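Local coordinates for lipoprotein (Bacillus anthracis, PDB 4JG9) that is of unknown function but, as a putative lipoprotein rich in antiparallel beta sheet, is probably attached to the bacterial membrane through a lipid, at residues A[80-85]-A[169-174]; A[108-113]-A[149-154]. All blocks are in the same frame, centred on the assembly; numbering follows the deposited sequence.

How the contacts relate
Two contacts of one chain illustrate how the ends of beta strands are fastened by differing chemistry. Both reach the same sheet through its neighbouring strands 153-161 and 164-173, and along the chain contact 2 is nested inside contact 1. Each mixes core and surface: I82, I171 and A173 are buried in contact 1 and A108, L149 and S151 in contact 2, whereas E174 and Q111 are exposed. In contact 1 an inner aliphatic patch passes outward to backbone bonds at the C-terminal carboxylate; in contact 2 a lysine and a water do much of the bridging, close to the second subunit. Backbone bonds probably join them, from N85 N to L149 O and from A173 N to G153 O.

Contact 1 (A[80-85]-A[169-174]); sequences SPIIAN and FVITAE
I82 reaches from the loop 80-85 onto the last residues of strand 164-173 and can be followed atom by atom. Its CB lies 3.7 Å from T172 O, the carbonyl just before A173. The CG2 branch, anti to the backbone N, packs against the methyl group of A173, with I82 CG2 4.0 Å from A173 CB. The longer branch runs inward through CG1, and its terminal I82 CD1 meets I171 CD1 at 3.5 Å. Here the two isoleucine side chains cross at about a right angle, methyl against methyl. CG1 of I171, set between its own backbone N and carbonyl carbon (chi1 59°), is the branch that carries CD1 to I82.

Outward from this apolar patch the chain terminus takes over. E174 N donates a 2.8 Å bond to I82 O that is almost straight, at 173°, and also close to the line of the carbonyl. A84 N returns the exchange by donating to E174 OXT at 2.9 Å. The terminal carboxylate thus serves as a backbone acceptor, and the two bonds bracket I83, whose CD1 lies beside the E174 side chain.

In the fold, I82 also touches M77 and L149, while I171 reaches L157 of the adjacent strand 153-161. The contact joins the loop between strands 75-78 and 88-94 of one antiparallel sheet to the C-terminal end of strand 164-173 in the other.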
loop_
_atom_site.group_PDB
_atom_site.type_symbol
_atom_site.label_atom_id
_atom_site.label_comp_id
_atom_site.label_asym_id
_atom_site.label_seq_id
_atom_site.Cartn_x
_atom_site.Cartn_y
_atom_site.Cartn_z
ATOM N N SER A 80 -13.938 -19.866 2.422
ATOM C CA SER A 80 -15.067 -18.963 2.456
ATOM C C SER A 80 -15.138 -18.217 1.126
ATOM O O SER A 80 -14.107 -17.920 0.526
ATOM C CB SER A 80 -14.893 -17.988 3.617
ATOM O OG SER A 80 -15.974 -17.081 3.677
ATOM N N PRO A 81 -16.355 -17.919 0.652
ATOM C CA PRO A 81 -16.453 -17.229 -0.643
ATOM C C PRO A 81 -15.904 -15.803 -0.566
ATOM O O PRO A 81 -16.175 -15.058 0.386
ATOM C CB PRO A 81 -17.959 -17.224 -0.941
ATOM C CG PRO A 81 -18.624 -17.419 0.385
ATOM C CD PRO A 81 -17.672 -18.205 1.251
ATOM N N ILE A 82 -15.085 -15.456 -1.554
ATOM C CA ILE A 82 -14.490 -14.128 -1.626
ATOM C C ILE A 82 -15.162 -13.299 -2.711
ATOM O O ILE A 82 -15.100 -13.622 -3.899
ATOM C CB ILE A 82 -12.990 -14.239 -1.877
ATOM C CG1 ILE A 82 -12.323 -14.843 -0.638
ATOM C CG2 ILE A 82 -12.388 -12.897 -2.209
ATOM C CD1 ILE A 82 -11.081 -15.623 -0.946
ATOM N N ILE A 83 -15.807 -12.222 -2.293
ATOM C CA ILE A 83 -16.555 -11.388 -3.221
ATOM C C ILE A 83 -15.774 -10.100 -3.434
ATOM O O ILE A 83 -15.454 -9.414 -2.466
ATOM C CB ILE A 83 -17.954 -11.053 -2.657
ATOM C CG1 ILE A 83 -18.656 -12.316 -2.146
ATOM C CG2 ILE A 83 -18.804 -10.406 -3.710
ATOM C CD1 ILE A 83 -18.929 -13.307 -3.208
ATOM N N ALA A 84 -15.484 -9.763 -4.688
ATOM C CA ALA A 84 -14.690 -8.568 -4.964
ATOM C C ALA A 84 -15.365 -7.353 -4.355
ATOM O O ALA A 84 -16.598 -7.247 -4.382
ATOM C CB ALA A 84 -14.470 -8.373 -6.456
ATOM N N ASN A 85 -14.552 -6.482 -3.754
ATOM C CA ASN A 85 -15.030 -5.237 -3.153
ATOM C C ASN A 85 -15.966 -5.416 -1.965
ATOM O O ASN A 85 -16.807 -4.567 -1.685
ATOM C CB ASN A 85 -15.653 -4.339 -4.226
ATOM C CG ASN A 85 -14.648 -3.959 -5.305
ATOM O OD1 ASN A 85 -13.565 -3.427 -5.013
ATOM N ND2 ASN A 85 -14.981 -4.272 -6.550
ATOM N N PHE A 169 -0.385 -19.138 -2.626
ATOM C CA PHE A 169 -1.436 -19.934 -3.252
ATOM C C PHE A 169 -2.467 -19.057 -3.950
ATOM O O PHE A 169 -2.519 -17.850 -3.723
ATOM C CB PHE A 169 -2.078 -20.944 -2.274
ATOM C CG PHE A 169 -2.803 -20.316 -1.125
ATOM C CD1 PHE A 169 -4.154 -20.013 -1.216
ATOM C CD2 PHE A 169 -2.146 -20.056 0.056
ATOM C CE1 PHE A 169 -4.831 -19.436 -0.150
ATOM C CE2 PHE A 169 -2.813 -19.471 1.125
ATOM C CZ PHE A 169 -4.157 -19.162 1.020
ATOM N N VAL A 170 -3.262 -19.667 -4.820
ATOM C CA VAL A 170 -4.193 -18.930 -5.659
ATOM C C VAL A 170 -5.628 -19.073 -5.170
ATOM O O VAL A 170 -6.072 -20.166 -4.823
ATOM C CB VAL A 170 -4.081 -19.395 -7.133
ATOM C CG1 VAL A 170 -5.177 -18.795 -7.982
ATOM C CG2 VAL A 170 -2.719 -19.019 -7.693
ATOM N N ILE A 171 -6.357 -17.965 -5.148
ATOM C CA ILE A 171 -7.756 -17.990 -4.740
ATOM C C ILE A 171 -8.600 -17.366 -5.831
ATOM O O ILE A 171 -8.069 -16.744 -6.753
ATOM C CB ILE A 171 -7.975 -17.241 -3.400
ATOM C CG1 ILE A 171 -7.519 -15.787 -3.520
ATOM C CG2 ILE A 171 -7.193 -17.908 -2.276
ATOM C CD1 ILE A 171 -8.612 -14.813 -3.338
ATOM N N THR A 172 -9.912 -17.548 -5.737
ATOM C CA THR A 172 -10.840 -16.980 -6.707
ATOM C C THR A 172 -11.682 -15.903 -6.053
ATOM O O THR A 172 -12.228 -16.104 -4.971
ATOM C CB THR A 172 -11.800 -18.040 -7.248
ATOM O OG1 THR A 172 -11.049 -19.134 -7.781
ATOM C CG2 THR A 172 -12.690 -17.452 -8.329
ATOM N N ALA A 173 -11.792 -14.756 -6.702
ATOM C CA ALA A 173 -12.724 -13.743 -6.244
ATOM C C ALA A 173 -13.886 -13.695 -7.213
ATOM O O ALA A 173 -13.699 -13.656 -8.434
ATOM C CB ALA A 173 -12.046 -12.370 -6.144
ATOM N N GLU A 174 -15.089 -13.686 -6.662
ATOM C CA GLU A 174 -16.298 -13.668 -7.463
ATOM C C GLU A 174 -16.773 -12.233 -7.644
ATOM O O GLU A 174 -17.567 -11.940 -8.531
ATOM C CB GLU A 174 -17.377 -14.513 -6.791
ATOM C CG GLU A 174 -17.066 -15.995 -6.774
ATOM C CD GLU A 174 -17.807 -16.734 -5.680
ATOM O OE1 GLU A 174 -19.047 -16.610 -5.607
ATOM O OE2 GLU A 174 -17.143 -17.447 -4.897
ATOM O OXT GLU A 174 -16.369 -11.329 -6.905
#

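Contact 2 (A[108-113]-A[149-154]); sequences ALKQGS and LPSSGL
K110 stretches its aliphatic arm past the L154 carbonyl and over the backbone of G153, with K110 CG 3.5 Å from L154 O and K110 CE 4.4 Å from G153 CA. Fully extended, with CG anti to the backbone N (chi1 -163°), it brings its ammonium group between the S151 hydroxyl and the S152 carbonyl. K110 NZ donates to S151 OG at 2.5 Å, shorter than such bonds normally are and doubtful in exact length, and to S152 O at 3.1 Å from above the carbonyl plane. The lysine methylene passes where a side chain on G153 would begin; glycine leaves that path open, and the backbone angles (phi 144°, psi -167°) also suit it.

Q111 N donates to L154 O at 3.0 Å, where strand 102-110 enters the type II turn K110-S113. Q111 runs alongside L154, bringing its OE1 to 3.8 Å from L154 CD1. A water donating to Q111 OE1 and accepting from L154 N ties the Q111 side chain to the L154 backbone. Deeper in, A108 CB faces L149 CD1 at 4.5 Å.

Neutral oxygens meet the ammonium in this contact, and the S151 hydroxyl probably accepts from it while donating to T37 O of the second subunit.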
loop_
_atom_site.group_PDB
_atom_site.type_symbol
_atom_site.label_atom_id
_atom_site.label_comp_id
_atom_site.label_asym_id
_atom_site.label_seq_id
_atom_site.Cartn_x
_atom_site.Cartn_y
_atom_site.Cartn_z
ATOM N N ALA A 108 -0.639 -9.483 -2.815
ATOM C CA ALA A 108 -1.482 -10.120 -3.827
ATOM C C ALA A 108 -1.241 -9.568 -5.224
ATOM O O ALA A 108 -0.917 -8.377 -5.404
ATOM C CB ALA A 108 -2.946 -9.967 -3.458
ATOM N N LEU A 109 -1.362 -10.441 -6.214
ATOM C CA LEU A 109 -1.352 -10.011 -7.610
ATOM C C LEU A 109 -2.426 -10.738 -8.384
ATOM O O LEU A 109 -2.601 -11.955 -8.250
ATOM C CB LEU A 109 0.001 -10.266 -8.271
ATOM C CG LEU A 109 1.122 -9.361 -7.757
ATOM C CD1 LEU A 109 2.029 -10.124 -6.806
ATOM C CD2 LEU A 109 1.898 -8.746 -8.917
ATOM N N LYS A 110 -3.142 -9.992 -9.208
ATOM C CA LYS A 110 -4.142 -10.590 -10.053
ATOM C C LYS A 110 -3.450 -11.327 -11.184
ATOM O O LYS A 110 -2.299 -11.032 -11.529
ATOM C CB LYS A 110 -5.083 -9.521 -10.617
ATOM C CG LYS A 110 -6.377 -10.094 -11.156
ATOM C CD LYS A 110 -7.328 -9.017 -11.590
ATOM C CE LYS A 110 -8.629 -9.667 -12.030
ATOM N NZ LYS A 110 -9.623 -8.680 -12.514
ATOM N N GLN A 111 -4.147 -12.304 -11.746
ATOM C CA GLN A 111 -3.651 -13.009 -12.910
ATOM C C GLN A 111 -3.387 -12.008 -14.017
ATOM O O GLN A 111 -4.218 -11.134 -14.271
ATOM C CB GLN A 111 -4.670 -14.026 -13.373
ATOM C CG GLN A 111 -4.160 -14.935 -14.435
ATOM C CD GLN A 111 -5.202 -15.942 -14.831
ATOM O OE1 GLN A 111 -6.389 -15.746 -14.574
ATOM N NE2 GLN A 111 -4.771 -17.038 -15.441
ATOM N N GLY A 112 -2.205 -12.087 -14.620
ATOM C CA GLY A 112 -1.846 -11.191 -15.706
ATOM C C GLY A 112 -1.351 -9.818 -15.270
ATOM O O GLY A 112 -1.157 -8.927 -16.092
ATOM N N SER A 113 -1.128 -9.649 -13.974
ATOM C CA SER A 113 -0.709 -8.369 -13.424
ATOM C C SER A 113 0.730 -8.418 -12.904
ATOM O O SER A 113 1.198 -9.464 -12.442
ATOM C CB SER A 113 -1.663 -7.963 -12.294
ATOM O OG SER A 113 -1.216 -6.803 -11.624
ATOM N N LEU A 149 -10.506 -7.886 -2.176
ATOM C CA LEU A 149 -9.864 -7.856 -3.491
ATOM C C LEU A 149 -10.635 -6.918 -4.413
ATOM O O LEU A 149 -11.870 -6.939 -4.435
ATOM C CB LEU A 149 -9.819 -9.248 -4.125
ATOM C CG LEU A 149 -8.737 -10.248 -3.696
ATOM C CD1 LEU A 149 -7.402 -9.525 -3.590
ATOM C CD2 LEU A 149 -9.099 -10.952 -2.404
ATOM N N PRO A 150 -9.914 -6.085 -5.174
ATOM C CA PRO A 150 -10.537 -5.030 -5.982
ATOM C C PRO A 150 -11.353 -5.504 -7.178
ATOM O O PRO A 150 -12.215 -4.752 -7.624
ATOM C CB PRO A 150 -9.340 -4.197 -6.467
ATOM C CG PRO A 150 -8.165 -5.105 -6.367
ATOM C CD PRO A 150 -8.441 -6.027 -5.212
ATOM N N SER A 151 -11.109 -6.702 -7.698
ATOM C CA SER A 151 -11.891 -7.152 -8.848
ATOM C C SER A 151 -11.954 -8.663 -8.892
ATOM O O SER A 151 -11.124 -9.336 -8.286
ATOM C CB SER A 151 -11.318 -6.606 -10.161
ATOM O OG SER A 151 -10.104 -7.254 -10.504
ATOM N N SER A 152 -12.940 -9.190 -9.615
ATOM C CA SER A 152 -13.156 -10.629 -9.680
ATOM C C SER A 152 -12.177 -11.308 -10.628
ATOM O O SER A 152 -11.830 -10.761 -11.676
ATOM C CB SER A 152 -14.580 -10.935 -10.125
ATOM O OG SER A 152 -14.762 -10.601 -11.488
ATOM N N GLY A 153 -11.766 -12.517 -10.260
ATOM C CA GLY A 153 -10.829 -13.290 -11.049
ATOM C C GLY A 153 -9.900 -14.066 -10.140
ATOM O O GLY A 153 -10.129 -14.148 -8.935
ATOM N N LEU A 154 -8.827 -14.606 -10.709
ATOM C CA LEU A 154 -7.839 -15.327 -9.920
ATOM C C LEU A 154 -6.770 -14.362 -9.398
ATOM O O LEU A 154 -6.325 -13.436 -10.100
ATOM C CB LEU A 154 -7.200 -16.441 -10.752
ATOM C CG LEU A 154 -8.122 -17.576 -11.247
ATOM C CD1 LEU A 154 -7.406 -18.510 -12.209
ATOM C CD2 LEU A 154 -8.648 -18.367 -10.068
HETATM O O HOH W 1 -8.230 -14.118 -13.673
#